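Local coordinates for protein integral membrane indolylacetylinositol arabinosyltransferase EmbC (Mycolicibacterium smegmatis, PDB 7BVE) that is a membrane-embedded arabinosyltransferase that probably polymerises arabinose into cell-wall arabinan and binds the drug ethambutol, at residues Asn741-Met746 against Tyr823-Ala828. Sequence-based numbering, arbitrary orientation.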
ATOM      1  N   ASN A 741      31.085   5.691  33.677  1.00 33.53           N
ATOM      2  CA  ASN A 741      31.043   4.688  34.732  1.00 33.53           C
ATOM      3  C   ASN A 741      29.671   4.746  35.395  1.00 33.53           C
ATOM      4  O   ASN A 741      29.335   5.736  36.047  1.00 33.53           O
ATOM      5  CB  ASN A 741      32.154   4.944  35.745  1.00 33.53           C
ATOM      6  CG  ASN A 741      32.412   3.758  36.641  1.00 33.53           C
ATOM      7  OD1 ASN A 741      31.807   2.701  36.478  1.00 33.53           O
ATOM      8  ND2 ASN A 741      33.306   3.930  37.605  1.00 33.53           N
ATOM      9  N   ALA A 742      28.884   3.682  35.246  1.00 27.55           N
ATOM     10  CA  ALA A 742      27.550   3.621  35.830  1.00 27.55           C
ATOM     11  C   ALA A 742      27.550   3.167  37.281  1.00 27.55           C
ATOM     12  O   ALA A 742      26.478   2.905  37.827  1.00 27.55           O
ATOM     13  CB  ALA A 742      26.651   2.699  35.010  1.00 27.55           C
ATOM     14  N   ASN A 743      28.715   3.066  37.918  1.00 36.28           N
ATOM     15  CA  ASN A 743      28.827   2.656  39.311  1.00 36.28           C
ATOM     16  C   ASN A 743      29.263   3.801  40.210  1.00 36.28           C
ATOM     17  O   ASN A 743      29.674   3.567  41.348  1.00 36.28           O
ATOM     18  CB  ASN A 743      29.816   1.501  39.445  1.00 36.28           C
ATOM     19  CG  ASN A 743      29.395   0.284  38.670  1.00 36.28           C
ATOM     20  OD1 ASN A 743      30.063  -0.119  37.719  1.00 36.28           O
ATOM     21  ND2 ASN A 743      28.282  -0.314  39.069  1.00 36.28           N
ATOM     22  N   ALA A 744      29.189   5.034  39.718  1.00 38.59           N
ATOM     23  CA  ALA A 744      29.822   6.153  40.403  1.00 38.59           C
ATOM     24  C   ALA A 744      28.909   6.778  41.453  1.00 38.59           C
ATOM     25  O   ALA A 744      29.237   6.785  42.643  1.00 38.59           O
ATOM     26  CB  ALA A 744      30.264   7.203  39.380  1.00 38.59           C
ATOM     27  N   GLY A 745      27.763   7.300  41.032  1.00 31.36           N
ATOM     28  CA  GLY A 745      26.946   8.084  41.934  1.00 31.36           C
ATOM     29  C   GLY A 745      25.859   7.332  42.668  1.00 31.36           C
ATOM     30  O   GLY A 745      24.731   7.818  42.756  1.00 31.36           O
ATOM     31  N   MET A 746      26.175   6.156  43.203  1.00 42.40           N
ATOM     32  CA  MET A 746      25.222   5.403  44.007  1.00 42.40           C
ATOM     33  C   MET A 746      25.040   6.078  45.358  1.00 42.40           C
ATOM     34  O   MET A 746      26.018   6.472  45.998  1.00 42.40           O
ATOM     35  CB  MET A 746      25.698   3.966  44.199  1.00 42.40           C
ATOM     36  CG  MET A 746      25.650   3.101  42.959  1.00 42.40           C
ATOM     37  SD  MET A 746      23.967   2.729  42.449  1.00 42.40           S
ATOM     38  CE  MET A 746      24.252   1.925  40.880  1.00 42.40           C
ATOM     39  N   TYR A 823      24.569  -2.034  31.354  1.00 20.26           N
ATOM     40  CA  TYR A 823      25.263  -0.752  31.455  1.00 20.26           C
ATOM     41  C   TYR A 823      26.546  -0.821  32.281  1.00 20.26           C
ATOM     42  O   TYR A 823      27.025   0.206  32.770  1.00 20.26           O
ATOM     43  CB  TYR A 823      24.346   0.348  32.008  1.00 20.26           C
ATOM     44  CG  TYR A 823      23.092   0.557  31.193  1.00 20.26           C
ATOM     45  CD1 TYR A 823      23.154   1.019  29.896  1.00 20.26           C
ATOM     46  CD2 TYR A 823      21.844   0.360  31.753  1.00 20.26           C
ATOM     47  CE1 TYR A 823      22.016   1.216  29.149  1.00 20.26           C
ATOM     48  CE2 TYR A 823      20.698   0.563  31.016  1.00 20.26           C
ATOM     49  CZ  TYR A 823      20.793   0.992  29.718  1.00 20.26           C
ATOM     50  OH  TYR A 823      19.659   1.201  28.979  1.00 20.26           O
ATOM     51  N   GLY A 824      27.116  -2.009  32.447  1.00 23.26           N
ATOM     52  CA  GLY A 824      28.346  -2.150  33.195  1.00 23.26           C
ATOM     53  C   GLY A 824      28.191  -2.004  34.691  1.00 23.26           C
ATOM     54  O   GLY A 824      29.080  -1.455  35.349  1.00 23.26           O
ATOM     55  N   LEU A 825      27.081  -2.475  35.246  1.00 31.04           N
ATOM     56  CA  LEU A 825      26.866  -2.412  36.684  1.00 31.04           C
ATOM     57  C   LEU A 825      27.569  -3.583  37.354  1.00 31.04           C
ATOM     58  O   LEU A 825      27.469  -4.721  36.889  1.00 31.04           O
ATOM     59  CB  LEU A 825      25.373  -2.424  36.995  1.00 31.04           C
ATOM     60  CG  LEU A 825      24.574  -1.180  36.636  1.00 31.04           C
ATOM     61  CD1 LEU A 825      23.100  -1.466  36.771  1.00 31.04           C
ATOM     62  CD2 LEU A 825      24.970  -0.053  37.554  1.00 31.04           C
ATOM     63  N   ASN A 826      28.280  -3.304  38.436  1.00 40.46           N
ATOM     64  CA  ASN A 826      29.055  -4.313  39.141  1.00 40.46           C
ATOM     65  C   ASN A 826      28.122  -5.234  39.921  1.00 40.46           C
ATOM     66  O   ASN A 826      27.380  -4.750  40.787  1.00 40.46           O
ATOM     67  CB  ASN A 826      30.036  -3.633  40.089  1.00 40.46           C
ATOM     68  CG  ASN A 826      31.132  -4.557  40.563  1.00 40.46           C
ATOM     69  OD1 ASN A 826      31.208  -5.713  40.157  1.00 40.46           O
ATOM     70  ND2 ASN A 826      31.991  -4.049  41.436  1.00 40.46           N
ATOM     71  N   PRO A 827      28.123  -6.547  39.656  1.00 42.66           N
ATOM     72  CA  PRO A 827      27.235  -7.446  40.409  1.00 42.66           C
ATOM     73  C   PRO A 827      27.628  -7.620  41.862  1.00 42.66           C
ATOM     74  O   PRO A 827      26.776  -7.996  42.676  1.00 42.66           O
ATOM     75  CB  PRO A 827      27.351  -8.772  39.649  1.00 42.66           C
ATOM     76  CG  PRO A 827      27.859  -8.402  38.304  1.00 42.66           C
ATOM     77  CD  PRO A 827      28.774  -7.247  38.538  1.00 42.66           C
ATOM     78  N   ALA A 828      28.883  -7.352  42.215  1.00 42.59           N
ATOM     79  CA  ALA A 828      29.336  -7.490  43.591  1.00 42.59           C
ATOM     80  C   ALA A 828      28.972  -6.299  44.467  1.00 42.59           C
ATOM     81  O   ALA A 828      29.285  -6.318  45.660  1.00 42.59           O
ATOM     82  CB  ALA A 828      30.849  -7.699  43.625  1.00 42.59           C
TER
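The carboxamide of N743 reaches across to the backbone of 824-826. Its CG lies beside its own backbone N and anti to the carbonyl carbon (chi1 -61°), which carries the amide past L825 CA. As modelled, N743 OD1 sits 2.9 Å from G824 O and N743 ND2 3.1 Å from N826 N. The oxygen and nitrogen of the amide are probably interchanged; the other way round, both approaches may be hydrogen bonds. L825 CD2 touches two side chains of the facing loop, 4.1 Å from A742 CB and 3.9 Å from M746 CE. The M746 chain, bent at chi2 (-69°), crosses the leucine at roughly a right angle. A742 points its methyl at the other loop, 3.4 Å from Y823 O. Both segments are loops of the EmbC C-terminal domain, 741-746 linking strands 736-738 and 748-749, which belong to different sheets. A type I beta turn, N741 to A744, presents A742 and N743, with a weak bond from N743 N to N741 OD1; G745 then centres an inverse gamma turn. Farther out, R944, which also gives a weak hydrogen bond to A742 O, packs against M746 and L825, while Y823 packs on S1024 and P1026 of strand 1020-1029.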